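Peptide ABC transporter, peptide-binding protein (Thermus thermophilus, PDB 2D5W) probably binds oligopeptides outside the membrane as the solute-binding component of an ABC transporter, and here holds a pentapeptide. Local coordinates at residues 4-9 / 582-587; 226-231 / 243-248; 478-483 / 514-519; 509-514 / 536-541. All coordinates share one frame; numbering follows the deposited sequence.

Interaction 1: 4-9 / 582-587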
loop_
_atom_site.group_PDB
_atom_site.type_symbol
_atom_site.label_atom_id
_atom_site.label_comp_id
_atom_site.label_asym_id
_atom_site.label_seq_id
_atom_site.Cartn_x
_atom_site.Cartn_y
_atom_site.Cartn_z
ATOM N N GLN A 4 -7.364 -32.503 2.164
ATOM C CA GLN A 4 -6.556 -33.715 2.129
ATOM C C GLN A 4 -5.342 -33.605 3.045
ATOM O O GLN A 4 -5.219 -34.347 4.020
ATOM C CB GLN A 4 -6.091 -33.988 0.695
ATOM C CG GLN A 4 -5.267 -35.257 0.535
ATOM C CD GLN A 4 -6.076 -36.514 0.779
ATOM O OE1 GLN A 4 -6.653 -36.699 1.850
ATOM N NE2 GLN A 4 -6.121 -37.391 -0.218
ATOM N N ASP A 5 -4.448 -32.675 2.724
ATOM C CA ASP A 5 -3.243 -32.473 3.519
ATOM C C ASP A 5 -3.388 -31.284 4.463
ATOM O O ASP A 5 -2.435 -30.899 5.142
ATOM C CB ASP A 5 -2.032 -32.268 2.604
ATOM C CG ASP A 5 -2.190 -31.076 1.683
ATOM O OD1 ASP A 5 -1.261 -30.810 0.893
ATOM O OD2 ASP A 5 -3.242 -30.408 1.748
ATOM N N ASN A 6 -4.585 -30.708 4.497
ATOM C CA ASN A 6 -4.881 -29.574 5.365
ATOM C C ASN A 6 -3.970 -28.381 5.082
ATOM O O ASN A 6 -3.291 -27.868 5.978
ATOM C CB ASN A 6 -4.750 -30.003 6.829
ATOM C CG ASN A 6 -5.553 -29.131 7.759
ATOM O OD1 ASN A 6 -6.255 -28.223 7.317
ATOM N ND2 ASN A 6 -5.465 -29.402 9.055
ATOM N N SER A 7 -3.969 -27.938 3.829
ATOM C CA SER A 7 -3.146 -26.811 3.414
ATOM C C SER A 7 -3.961 -25.763 2.663
ATOM O O SER A 7 -5.115 -25.996 2.297
ATOM C CB SER A 7 -2.002 -27.292 2.522
ATOM O OG SER A 7 -2.502 -27.886 1.335
ATOM N N LEU A 8 -3.335 -24.613 2.434
ATOM C CA LEU A 8 -3.960 -23.495 1.737
ATOM C C LEU A 8 -3.009 -22.899 0.702
ATOM O O LEU A 8 -1.969 -22.341 1.058
ATOM C CB LEU A 8 -4.349 -22.413 2.747
ATOM C CG LEU A 8 -4.826 -21.065 2.198
ATOM C CD1 LEU A 8 -6.090 -21.253 1.378
ATOM C CD2 LEU A 8 -5.071 -20.107 3.348
ATOM N N VAL A 9 -3.361 -23.024 -0.574
ATOM C CA VAL A 9 -2.541 -22.479 -1.651
ATOM C C VAL A 9 -3.208 -21.202 -2.150
ATOM O O VAL A 9 -4.362 -21.218 -2.591
ATOM C CB VAL A 9 -2.403 -23.482 -2.820
ATOM C CG1 VAL A 9 -1.628 -22.849 -3.969
ATOM C CG2 VAL A 9 -1.698 -24.743 -2.340
ATOM N N ILE A 582 -8.633 -19.731 9.433
ATOM C CA ILE A 582 -8.953 -20.107 8.064
ATOM C C ILE A 582 -8.763 -21.617 7.958
ATOM O O ILE A 582 -7.730 -22.159 8.355
ATOM C CB ILE A 582 -8.041 -19.372 7.057
ATOM C CG1 ILE A 582 -8.317 -17.865 7.131
ATOM C CG2 ILE A 582 -8.279 -19.907 5.648
ATOM C CD1 ILE A 582 -7.384 -17.006 6.305
ATOM N N GLY A 583 -9.774 -22.304 7.441
ATOM C CA GLY A 583 -9.668 -23.745 7.332
ATOM C C GLY A 583 -10.762 -24.394 6.513
ATOM O O GLY A 583 -11.666 -23.727 6.009
ATOM N N TRP A 584 -10.667 -25.712 6.402
ATOM C CA TRP A 584 -11.617 -26.508 5.643
ATOM C C TRP A 584 -12.733 -27.032 6.539
ATOM O O TRP A 584 -12.469 -27.640 7.576
ATOM C CB TRP A 584 -10.879 -27.672 4.983
ATOM C CG TRP A 584 -9.782 -27.220 4.062
ATOM C CD1 TRP A 584 -8.441 -27.201 4.319
ATOM C CD2 TRP A 584 -9.948 -26.662 2.753
ATOM N NE1 TRP A 584 -7.760 -26.664 3.249
ATOM C CE2 TRP A 584 -8.663 -26.324 2.276
ATOM C CE3 TRP A 584 -11.060 -26.413 1.939
ATOM C CZ2 TRP A 584 -8.460 -25.748 1.018
ATOM C CZ3 TRP A 584 -10.859 -25.841 0.688
ATOM C CH2 TRP A 584 -9.567 -25.514 0.241
ATOM N N GLU A 585 -13.979 -26.801 6.141
ATOM C CA GLU A 585 -15.104 -27.260 6.946
ATOM C C GLU A 585 -15.095 -28.770 7.173
ATOM O O GLU A 585 -15.485 -29.235 8.244
ATOM C CB GLU A 585 -16.429 -26.833 6.311
ATOM C CG GLU A 585 -16.561 -25.328 6.158
ATOM C CD GLU A 585 -17.966 -24.887 5.789
ATOM O OE1 GLU A 585 -18.735 -24.521 6.703
ATOM O OE2 GLU A 585 -18.299 -24.910 4.586
ATOM N N SER A 586 -14.641 -29.536 6.183
ATOM C CA SER A 586 -14.611 -30.990 6.317
ATOM C C SER A 586 -13.564 -31.449 7.333
ATOM O O SER A 586 -13.529 -32.622 7.710
ATOM C CB SER A 586 -14.370 -31.658 4.960
ATOM O OG SER A 586 -13.093 -31.345 4.444
ATOM N N ARG A 587 -12.715 -30.518 7.764
ATOM C CA ARG A 587 -11.691 -30.789 8.773
ATOM C C ARG A 587 -12.230 -30.351 10.134
ATOM O O ARG A 587 -11.602 -30.575 11.170
ATOM C CB ARG A 587 -10.412 -30.006 8.465
ATOM C CG ARG A 587 -9.493 -30.672 7.464
ATOM C CD ARG A 587 -8.606 -31.692 8.151
ATOM N NE ARG A 587 -7.727 -32.372 7.206
ATOM C CZ ARG A 587 -6.750 -33.201 7.560
ATOM N NH1 ARG A 587 -5.999 -33.779 6.632
ATOM N NH2 ARG A 587 -6.518 -33.448 8.843
HETATM O O HOH W 1 -8.610 -27.002 7.891
#
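Trp584 reaches Asn6 and Ser7, and Arg587 reaches residues 4-6, from the C-terminal part of the chain, a largely buried side-chain-to-backbone contact at the start of strand 7-12, in the mixed five-stranded sheet of this periplasmic-binding-protein fold. Trp584 lies on strand 583-584, which pairs with 560-561. Its indole NE1 donates to the carbonyl O of Ser7 at 2.9 Å; the acceptor sits in the ring plane and the N-H...O angle is 154°, which helps to hold the rotation of the ring. Asn6 OD1 approaches the same edge, 3.8 Å from Trp584 CD1, and a water bridges the pair, donating to Asn6 OD1 and accepting from Trp584 N. Asn6 has positive phi at the exit from helix 2-5, and its CG stands anti to the backbone N (chi1 -156°), which carries the amide over to Arg587. There it stacks on the guanidinium with the planes 11° apart, CB lying over one face toward the rim. Arg587 NE donates to the backbone O of Pro3, while NH1 makes a weak bond to Gln4 O, at the guanidinium edge; two consecutive carbonyls at the end of helix 2-5 thus hold the group. Beyond the tryptophan, Leu560 touches Leu8, Ile582 and Trp584. There the side chains of Leu8 and Ile582 cross at about a right angle, Leu8 CD2 lying 4.0 Å from Ile582 CG2.

Interaction 2: 226-231 / 243-248; sequences MERNPN and YVQKVV
Met226 and Val247 exchange both backbone bonds across two antiparallel strands: Met226 N donates to Val247 O at 2.8 Å, and Val247 N to Met226 O at 3.0 Å. Two residues on, Arg228 N gives its hydrogen to Gln245 O at 2.9 Å. Between these rungs Glu227 and Lys246 form the non-hydrogen-bonded pair, flanked by CA-H...O contacts from Glu227 CA to Gln245 O and from Lys246 CA to Met226 O. Strands 223-228 and 246-251 are neighbours in the mixed five-stranded sheet, where 246-251 also pairs with 7-12. Past the last rung the Arg228 chain bends at chi2 (88°), and NH2 donates to Val244 O at 2.9 Å, the oxygen lying near the guanidinium plane; NH1 goes to Trp580 O. Gln245 turns its amide back, NE2 donating to Tyr243 O at 2.8 Å, while OE1 lies 3.5 Å from Arg228 CB. On the face shared by Met226 and Val247, Met226 CE rests 3.7 Å from Val247 CG1.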
loop_
_atom_site.group_PDB
_atom_site.type_symbol
_atom_site.label_atom_id
_atom_site.label_comp_id
_atom_site.label_asym_id
_atom_site.label_seq_id
_atom_site.Cartn_x
_atom_site.Cartn_y
_atom_site.Cartn_z
ATOM N N MET A 226 4.809 -21.402 4.166
ATOM C CA MET A 226 4.737 -21.151 5.599
ATOM C C MET A 226 4.083 -22.343 6.292
ATOM O O MET A 226 3.322 -23.093 5.678
ATOM C CB MET A 226 3.917 -19.880 5.852
ATOM C CG MET A 226 4.442 -18.661 5.087
ATOM S SD MET A 226 3.443 -17.166 5.241
ATOM C CE MET A 226 2.206 -17.460 3.979
ATOM N N GLU A 227 4.395 -22.524 7.570
ATOM C CA GLU A 227 3.819 -23.615 8.341
ATOM C C GLU A 227 3.293 -23.056 9.657
ATOM O O GLU A 227 3.716 -21.988 10.102
ATOM C CB GLU A 227 4.863 -24.705 8.596
ATOM C CG GLU A 227 6.058 -24.248 9.403
ATOM C CD GLU A 227 7.000 -25.386 9.734
ATOM O OE1 GLU A 227 6.536 -26.393 10.311
ATOM O OE2 GLU A 227 8.203 -25.276 9.425
ATOM N N ARG A 228 2.375 -23.782 10.284
ATOM C CA ARG A 228 1.782 -23.327 11.534
ATOM C C ARG A 228 2.817 -22.975 12.599
ATOM O O ARG A 228 3.795 -23.692 12.795
ATOM C CB ARG A 228 0.844 -24.400 12.091
ATOM C CG ARG A 228 -0.178 -23.874 13.088
ATOM C CD ARG A 228 -1.416 -23.399 12.359
ATOM N NE ARG A 228 -2.362 -22.713 13.231
ATOM C CZ ARG A 228 -3.589 -22.364 12.860
ATOM N NH1 ARG A 228 -4.387 -21.733 13.708
ATOM N NH2 ARG A 228 -4.022 -22.663 11.643
ATOM N N ASN A 229 2.590 -21.855 13.277
ATOM C CA ASN A 229 3.462 -21.409 14.362
ATOM C C ASN A 229 2.737 -21.795 15.651
ATOM O O ASN A 229 1.791 -21.126 16.062
ATOM C CB ASN A 229 3.663 -19.892 14.291
ATOM C CG ASN A 229 4.428 -19.344 15.485
ATOM O OD1 ASN A 229 5.012 -20.095 16.263
ATOM N ND2 ASN A 229 4.432 -18.023 15.626
ATOM N N PRO A 230 3.168 -22.888 16.302
ATOM C CA PRO A 230 2.528 -23.342 17.542
ATOM C C PRO A 230 2.603 -22.365 18.708
ATOM O O PRO A 230 1.853 -22.490 19.678
ATOM C CB PRO A 230 3.247 -24.656 17.834
ATOM C CG PRO A 230 4.621 -24.395 17.322
ATOM C CD PRO A 230 4.351 -23.713 15.996
ATOM N N ASN A 231 3.497 -21.389 18.610
ATOM C CA ASN A 231 3.658 -20.404 19.672
ATOM C C ASN A 231 2.634 -19.268 19.625
ATOM O O ASN A 231 2.527 -18.493 20.574
ATOM C CB ASN A 231 5.083 -19.844 19.649
ATOM C CG ASN A 231 6.118 -20.882 20.054
ATOM O OD1 ASN A 231 6.049 -21.445 21.145
ATOM N ND2 ASN A 231 7.077 -21.140 19.176
ATOM N N TYR A 243 -7.678 -26.506 11.513
ATOM C CA TYR A 243 -7.438 -25.440 10.550
ATOM C C TYR A 243 -6.169 -25.705 9.742
ATOM O O TYR A 243 -5.404 -26.609 10.074
ATOM C CB TYR A 243 -7.404 -24.117 11.312
ATOM C CG TYR A 243 -8.736 -23.844 11.991
ATOM C CD1 TYR A 243 -9.685 -23.010 11.401
ATOM C CD2 TYR A 243 -9.075 -24.478 13.189
ATOM C CE1 TYR A 243 -10.938 -22.815 11.980
ATOM C CE2 TYR A 243 -10.329 -24.289 13.777
ATOM C CZ TYR A 243 -11.253 -23.457 13.165
ATOM O OH TYR A 243 -12.500 -23.274 13.726
ATOM N N VAL A 244 -5.927 -24.931 8.687
ATOM C CA VAL A 244 -4.764 -25.218 7.851
ATOM C C VAL A 244 -3.420 -25.164 8.568
ATOM O O VAL A 244 -3.166 -24.297 9.409
ATOM C CB VAL A 244 -4.733 -24.333 6.575
ATOM C CG1 VAL A 244 -5.998 -24.573 5.758
ATOM C CG2 VAL A 244 -4.589 -22.870 6.932
ATOM N N GLN A 245 -2.561 -26.115 8.218
ATOM C CA GLN A 245 -1.247 -26.248 8.834
ATOM C C GLN A 245 -0.114 -25.743 7.956
ATOM O O GLN A 245 1.017 -25.585 8.421
ATOM C CB GLN A 245 -0.999 -27.713 9.201
ATOM C CG GLN A 245 -2.019 -28.287 10.181
ATOM C CD GLN A 245 -2.066 -27.524 11.491
ATOM O OE1 GLN A 245 -1.043 -27.343 12.154
ATOM N NE2 GLN A 245 -3.254 -27.074 11.872
ATOM N N LYS A 246 -0.422 -25.509 6.688
ATOM C CA LYS A 246 0.554 -25.012 5.731
ATOM C C LYS A 246 -0.138 -24.023 4.811
ATOM O O LYS A 246 -1.283 -24.241 4.411
ATOM C CB LYS A 246 1.122 -26.158 4.888
ATOM C CG LYS A 246 2.014 -27.125 5.642
ATOM C CD LYS A 246 2.636 -28.138 4.691
ATOM C CE LYS A 246 3.573 -29.088 5.420
ATOM N NZ LYS A 246 4.182 -30.080 4.490
ATOM N N VAL A 247 0.554 -22.933 4.500
ATOM C CA VAL A 247 0.040 -21.910 3.595
ATOM C C VAL A 247 1.137 -21.647 2.580
ATOM O O VAL A 247 2.284 -21.373 2.948
ATOM C CB VAL A 247 -0.274 -20.582 4.318
ATOM C CG1 VAL A 247 -0.736 -19.537 3.304
ATOM C CG2 VAL A 247 -1.339 -20.800 5.383
ATOM N N VAL A 248 0.794 -21.744 1.304
ATOM C CA VAL A 248 1.761 -21.509 0.248
ATOM C C VAL A 248 1.255 -20.468 -0.732
ATOM O O VAL A 248 0.154 -20.594 -1.275
ATOM C CB VAL A 248 2.055 -22.801 -0.554
ATOM C CG1 VAL A 248 3.016 -22.501 -1.702
ATOM C CG2 VAL A 248 2.635 -23.863 0.361
#

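Interaction 3: 478-483 / 514-519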
loop_
_atom_site.group_PDB
_atom_site.type_symbol
_atom_site.label_atom_id
_atom_site.label_comp_id
_atom_site.label_asym_id
_atom_site.label_seq_id
_atom_site.Cartn_x
_atom_site.Cartn_y
_atom_site.Cartn_z
ATOM N N LEU A 478 -0.128 11.538 0.620
ATOM C CA LEU A 478 0.377 11.148 -0.695
ATOM C C LEU A 478 0.654 12.391 -1.534
ATOM O O LEU A 478 1.444 12.353 -2.478
ATOM C CB LEU A 478 -0.647 10.285 -1.443
ATOM C CG LEU A 478 -0.798 8.819 -1.034
ATOM C CD1 LEU A 478 -1.902 8.177 -1.860
ATOM C CD2 LEU A 478 0.520 8.085 -1.249
ATOM N N PHE A 479 0.001 13.495 -1.183
ATOM C CA PHE A 479 0.154 14.726 -1.940
ATOM C C PHE A 479 0.577 15.951 -1.155
ATOM O O PHE A 479 0.529 17.066 -1.669
ATOM C CB PHE A 479 -1.132 14.991 -2.723
ATOM C CG PHE A 479 -1.436 13.912 -3.712
ATOM C CD1 PHE A 479 -2.390 12.937 -3.444
ATOM C CD2 PHE A 479 -0.686 13.809 -4.878
ATOM C CE1 PHE A 479 -2.584 11.874 -4.322
ATOM C CE2 PHE A 479 -0.873 12.753 -5.758
ATOM C CZ PHE A 479 -1.822 11.784 -5.478
ATOM N N GLN A 480 1.005 15.757 0.085
ATOM C CA GLN A 480 1.469 16.879 0.886
ATOM C C GLN A 480 2.943 17.103 0.619
ATOM O O GLN A 480 3.696 16.153 0.396
ATOM C CB GLN A 480 1.341 16.594 2.379
ATOM C CG GLN A 480 -0.053 16.517 2.928
ATOM C CD GLN A 480 -0.036 16.194 4.404
ATOM O OE1 GLN A 480 0.664 15.278 4.834
ATOM N NE2 GLN A 480 -0.807 16.937 5.188
ATOM N N TYR A 481 3.363 18.361 0.629
ATOM C CA TYR A 481 4.776 18.649 0.481
ATOM C C TYR A 481 5.302 18.560 1.911
ATOM O O TYR A 481 6.326 17.933 2.179
ATOM C CB TYR A 481 5.003 20.055 -0.070
ATOM C CG TYR A 481 6.418 20.540 0.149
ATOM C CD1 TYR A 481 7.493 19.965 -0.530
ATOM C CD2 TYR A 481 6.688 21.546 1.076
ATOM C CE1 TYR A 481 8.805 20.382 -0.287
ATOM C CE2 TYR A 481 7.989 21.968 1.327
ATOM C CZ TYR A 481 9.041 21.382 0.644
ATOM O OH TYR A 481 10.329 21.800 0.889
ATOM N N LYS A 482 4.567 19.172 2.834
ATOM C CA LYS A 482 4.944 19.167 4.239
ATOM C C LYS A 482 3.717 19.153 5.140
ATOM O O LYS A 482 2.710 19.800 4.844
ATOM C CB LYS A 482 5.780 20.411 4.555
ATOM C CG LYS A 482 6.189 20.546 6.017
ATOM C CD LYS A 482 6.836 21.899 6.291
ATOM C CE LYS A 482 8.072 22.117 5.432
ATOM N NZ LYS A 482 8.679 23.456 5.671
ATOM N N ASN A 483 3.785 18.393 6.226
ATOM C CA ASN A 483 2.687 18.380 7.179
ATOM C C ASN A 483 3.040 19.539 8.106
ATOM O O ASN A 483 4.115 19.556 8.712
ATOM C CB ASN A 483 2.636 17.069 7.962
ATOM C CG ASN A 483 1.506 17.050 8.970
ATOM O OD1 ASN A 483 1.498 17.839 9.914
ATOM N ND2 ASN A 483 0.541 16.163 8.769
ATOM N N LEU A 514 -4.805 22.793 4.486
ATOM C CA LEU A 514 -6.108 22.165 4.652
ATOM C C LEU A 514 -6.017 20.755 5.221
ATOM O O LEU A 514 -6.727 20.421 6.169
ATOM C CB LEU A 514 -6.849 22.136 3.313
ATOM C CG LEU A 514 -7.314 23.496 2.783
ATOM C CD1 LEU A 514 -7.667 23.368 1.308
ATOM C CD2 LEU A 514 -8.509 23.994 3.585
ATOM N N THR A 515 -5.146 19.931 4.644
ATOM C CA THR A 515 -4.995 18.554 5.104
ATOM C C THR A 515 -4.349 18.458 6.484
ATOM O O THR A 515 -4.708 17.586 7.275
ATOM C CB THR A 515 -4.194 17.700 4.083
ATOM O OG1 THR A 515 -2.948 18.340 3.782
ATOM C CG2 THR A 515 -4.992 17.521 2.795
ATOM N N SER A 516 -3.405 19.348 6.779
ATOM C CA SER A 516 -2.759 19.336 8.086
ATOM C C SER A 516 -3.770 19.689 9.170
ATOM O O SER A 516 -3.704 19.172 10.282
ATOM C CB SER A 516 -1.592 20.324 8.128
ATOM O OG SER A 516 -0.554 19.911 7.258
ATOM N N GLN A 517 -4.711 20.573 8.852
ATOM C CA GLN A 517 -5.725 20.945 9.829
ATOM C C GLN A 517 -6.783 19.850 9.927
ATOM O O GLN A 517 -7.241 19.505 11.016
ATOM C CB GLN A 517 -6.406 22.255 9.439
ATOM C CG GLN A 517 -7.357 22.757 10.514
ATOM C CD GLN A 517 -8.137 23.985 10.094
ATOM O OE1 GLN A 517 -7.594 24.902 9.475
ATOM N NE2 GLN A 517 -9.415 24.019 10.445
ATOM N N ALA A 518 -7.163 19.301 8.779
ATOM C CA ALA A 518 -8.187 18.270 8.728
ATOM C C ALA A 518 -7.905 17.053 9.596
ATOM O O ALA A 518 -8.815 16.524 10.224
ATOM C CB ALA A 518 -8.412 17.831 7.287
ATOM N N VAL A 519 -6.654 16.603 9.635
ATOM C CA VAL A 519 -6.331 15.426 10.434
ATOM C C VAL A 519 -6.447 15.690 11.930
ATOM O O VAL A 519 -6.519 14.750 12.721
ATOM C CB VAL A 519 -4.916 14.874 10.114
ATOM C CG1 VAL A 519 -4.865 14.393 8.669
ATOM C CG2 VAL A 519 -3.858 15.928 10.368
HETATM O O HOH W 2 -2.376 15.652 7.144
#
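Gln480 NE2 donates to Thr515 OG1 at 2.9 Å with an N-H...O angle of 152°, the one direct hydrogen bond between residues 478-483 and 514-519. The hydroxyl lies 18° out of the amide plane. Gln480 reaches it with CD anti to CA (chi2 178°), its chain extended beyond CG and sliding past the threonine in the opposite direction. A water adds a bridge of two weak bonds, accepting from NE2 and donating to Thr515 O. Next to this pair, Ser516 OG packs 3.6 Å from Asn483 CA.

The second shell fixes both hydroxyls. Thr515 OG1 bonds to Phe511 O and Ser516 OG to Asp512 O, each one turn back in the helix, and Ser516 OG is also bonded to Leu484 N. Asn483 OD1 takes the backbone N of Asn485, whose ND2 in turn bonds to Ser516 O. These links place the polar side of the helix against an irregular loop whose own backbone needs partners: Asp512 supplies both carboxylate oxygens, OD1 to Tyr481 N and OD2 to Lys482 N. Nearby, Leu478 packs against a polar side chain of the bound peptide, putting this part of the loop beside the ligand. Around the contact, the Phe479 ring meets Trp538 of helix 524-541 edge-to-face, and Leu514, Gln517 and Ala518 of helix 509-518 lean on that same helix, while the loop itself follows strand 463-469.

Interaction 4: 509-514 / 536-541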
loop_
_atom_site.group_PDB
_atom_site.type_symbol
_atom_site.label_atom_id
_atom_site.label_comp_id
_atom_site.label_asym_id
_atom_site.label_seq_id
_atom_site.Cartn_x
_atom_site.Cartn_y
_atom_site.Cartn_z
ATOM N N ASP A 509 0.887 24.729 -1.084
ATOM C CA ASP A 509 0.799 25.149 0.306
ATOM C C ASP A 509 -0.607 25.178 0.880
ATOM O O ASP A 509 -0.796 24.870 2.057
ATOM C CB ASP A 509 1.488 26.503 0.495
ATOM C CG ASP A 509 2.988 26.424 0.260
ATOM O OD1 ASP A 509 3.537 25.302 0.274
ATOM O OD2 ASP A 509 3.623 27.482 0.071
ATOM N N GLU A 510 -1.594 25.537 0.065
ATOM C CA GLU A 510 -2.965 25.573 0.553
ATOM C C GLU A 510 -3.445 24.150 0.832
ATOM O O GLU A 510 -4.129 23.897 1.822
ATOM C CB GLU A 510 -3.881 26.265 -0.460
ATOM C CG GLU A 510 -5.321 26.407 0.011
ATOM C CD GLU A 510 -6.140 27.328 -0.875
ATOM O OE1 GLU A 510 -6.206 27.086 -2.098
ATOM O OE2 GLU A 510 -6.720 28.299 -0.344
ATOM N N PHE A 511 -3.072 23.220 -0.043
ATOM C CA PHE A 511 -3.438 21.819 0.136
ATOM C C PHE A 511 -2.829 21.323 1.454
ATOM O O PHE A 511 -3.491 20.642 2.238
ATOM C CB PHE A 511 -2.899 20.984 -1.026
ATOM C CG PHE A 511 -3.241 19.520 -0.937
ATOM C CD1 PHE A 511 -4.408 19.020 -1.509
ATOM C CD2 PHE A 511 -2.391 18.641 -0.277
ATOM C CE1 PHE A 511 -4.724 17.664 -1.427
ATOM C CE2 PHE A 511 -2.693 17.286 -0.186
ATOM C CZ PHE A 511 -3.862 16.797 -0.763
ATOM N N ASP A 512 -1.566 21.670 1.693
ATOM C CA ASP A 512 -0.895 21.250 2.923
ATOM C C ASP A 512 -1.585 21.820 4.155
ATOM O O ASP A 512 -1.733 21.134 5.165
ATOM C CB ASP A 512 0.577 21.681 2.921
ATOM C CG ASP A 512 1.424 20.877 1.952
ATOM O OD1 ASP A 512 0.889 19.943 1.319
ATOM O OD2 ASP A 512 2.629 21.172 1.823
ATOM N N ARG A 513 -2.011 23.075 4.075
ATOM C CA ARG A 513 -2.678 23.709 5.203
ATOM C C ARG A 513 -4.007 23.031 5.519
ATOM O O ARG A 513 -4.304 22.726 6.675
ATOM C CB ARG A 513 -2.919 25.189 4.907
ATOM C CG ARG A 513 -3.349 25.997 6.116
ATOM C CD ARG A 513 -3.574 27.462 5.765
ATOM N NE ARG A 513 -2.417 28.060 5.102
ATOM C CZ ARG A 513 -2.186 27.997 3.793
ATOM N NH1 ARG A 513 -1.104 28.567 3.279
ATOM N NH2 ARG A 513 -3.044 27.378 2.993
ATOM N N LEU A 514 -4.805 22.793 4.486
ATOM C CA LEU A 514 -6.108 22.165 4.652
ATOM C C LEU A 514 -6.017 20.755 5.221
ATOM O O LEU A 514 -6.727 20.421 6.169
ATOM C CB LEU A 514 -6.849 22.136 3.313
ATOM C CG LEU A 514 -7.314 23.496 2.783
ATOM C CD1 LEU A 514 -7.667 23.368 1.308
ATOM C CD2 LEU A 514 -8.509 23.994 3.585
ATOM N N GLU A 536 -10.762 19.659 -4.157
ATOM C CA GLU A 536 -11.086 20.606 -5.223
ATOM C C GLU A 536 -9.785 21.173 -5.795
ATOM O O GLU A 536 -9.618 21.267 -7.012
ATOM C CB GLU A 536 -11.956 21.747 -4.685
ATOM C CG GLU A 536 -13.395 21.362 -4.358
ATOM C CD GLU A 536 -14.301 21.327 -5.582
ATOM O OE1 GLU A 536 -15.494 20.990 -5.427
ATOM O OE2 GLU A 536 -13.831 21.641 -6.697
ATOM N N ILE A 537 -8.865 21.550 -4.912
ATOM C CA ILE A 537 -7.580 22.088 -5.338
ATOM C C ILE A 537 -6.794 21.009 -6.082
ATOM O O ILE A 537 -6.213 21.258 -7.138
ATOM C CB ILE A 537 -6.759 22.571 -4.124
ATOM C CG1 ILE A 537 -7.439 23.792 -3.499
ATOM C CG2 ILE A 537 -5.335 22.902 -4.546
ATOM C CD1 ILE A 537 -6.847 24.212 -2.172
ATOM N N TRP A 538 -6.792 19.802 -5.525
ATOM C CA TRP A 538 -6.093 18.666 -6.113
ATOM C C TRP A 538 -6.549 18.437 -7.557
ATOM O O TRP A 538 -5.728 18.249 -8.457
ATOM C CB TRP A 538 -6.372 17.414 -5.271
ATOM C CG TRP A 538 -5.601 16.185 -5.672
ATOM C CD1 TRP A 538 -4.443 15.724 -5.113
ATOM C CD2 TRP A 538 -5.938 15.263 -6.715
ATOM N NE1 TRP A 538 -4.038 14.569 -5.741
ATOM C CE2 TRP A 538 -4.938 14.265 -6.730
ATOM C CE3 TRP A 538 -6.991 15.181 -7.639
ATOM C CZ2 TRP A 538 -4.957 13.197 -7.636
ATOM C CZ3 TRP A 538 -7.009 14.120 -8.539
ATOM C CH2 TRP A 538 -5.997 13.143 -8.530
ATOM N N ALA A 539 -7.861 18.463 -7.776
ATOM C CA ALA A 539 -8.411 18.233 -9.108
ATOM C C ALA A 539 -8.032 19.317 -10.112
ATOM O O ALA A 539 -7.886 19.038 -11.300
ATOM C CB ALA A 539 -9.926 18.090 -9.034
ATOM N N GLU A 540 -7.877 20.552 -9.650
ATOM C CA GLU A 540 -7.495 21.620 -10.564
ATOM C C GLU A 540 -6.045 21.466 -11.008
ATOM O O GLU A 540 -5.708 21.746 -12.159
ATOM C CB GLU A 540 -7.676 22.991 -9.904
ATOM C CG GLU A 540 -7.066 24.141 -10.708
ATOM C CD GLU A 540 -7.614 24.241 -12.127
ATOM O OE1 GLU A 540 -6.944 24.862 -12.981
ATOM O OE2 GLU A 540 -8.713 23.713 -12.394
ATOM N N GLU A 541 -5.195 20.999 -10.097
ATOM C CA GLU A 541 -3.768 20.848 -10.367
ATOM C C GLU A 541 -3.325 19.499 -10.943
ATOM O O GLU A 541 -2.268 19.412 -11.571
ATOM C CB GLU A 541 -2.993 21.127 -9.078
ATOM C CG GLU A 541 -3.325 22.471 -8.441
ATOM C CD GLU A 541 -2.312 23.542 -8.780
ATOM O OE1 GLU A 541 -2.027 23.744 -9.977
ATOM O OE2 GLU A 541 -1.799 24.187 -7.841
#
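Ile537 carries the contact: its CD1 pushes toward helix 509-514 and meets Glu510 and Leu514, one turn apart. CG1 stands anti to the carbonyl carbon (chi1 -68°), and Ile537 CD1 lies 3.7 Å from Leu514 CD1. The same methyl lies against CG and CD of Glu510, 3.5 Å from Glu510 CG, and the two side chains cross at about a right angle; the still shorter approach of OE1 is doubtful as an attraction. Phe511, next in buried area, lies side by side with Trp538, both pointing the same way, and Phe511 CE1 is 4.2 Å from Trp538 CD1. No hydrogen bond joins the two segments; van der Waals contact carries this antiparallel helix packing, with segment axes 10.2 Å apart at closest approach and their directions 154° apart. Beyond the contact, Phe511 also touches Ala534, and Leu514 touches Leu530 and Arg533, extending the interface back along helix 524-541. That helix leads into strand 544-557 of the mixed seven-stranded sheet, and Glu540 ties its end to Lys325 and Lys368 by salt bridges.

In the fold
From the N terminus, residues 4-9 meet residues 582-587 near the end of the chain, so interaction 1 closes a loop of 572 residues in which the other three are nested. Interaction 2 joins two successive antiparallel strands, with 11 residues between its segments; it touches interaction 1 because strands 7-12 and 246-251 are neighbours in one sheet. After it, on the opposite side of the chain's centre, come interactions 3 and 4. Their segments alternate along the chain, so they cross, and they share Leu514 on helix 509-518. Together they tie the loop 478-483, helix 509-518 and helix 524-541, about 26 Å or more, nearest atoms, from the first two.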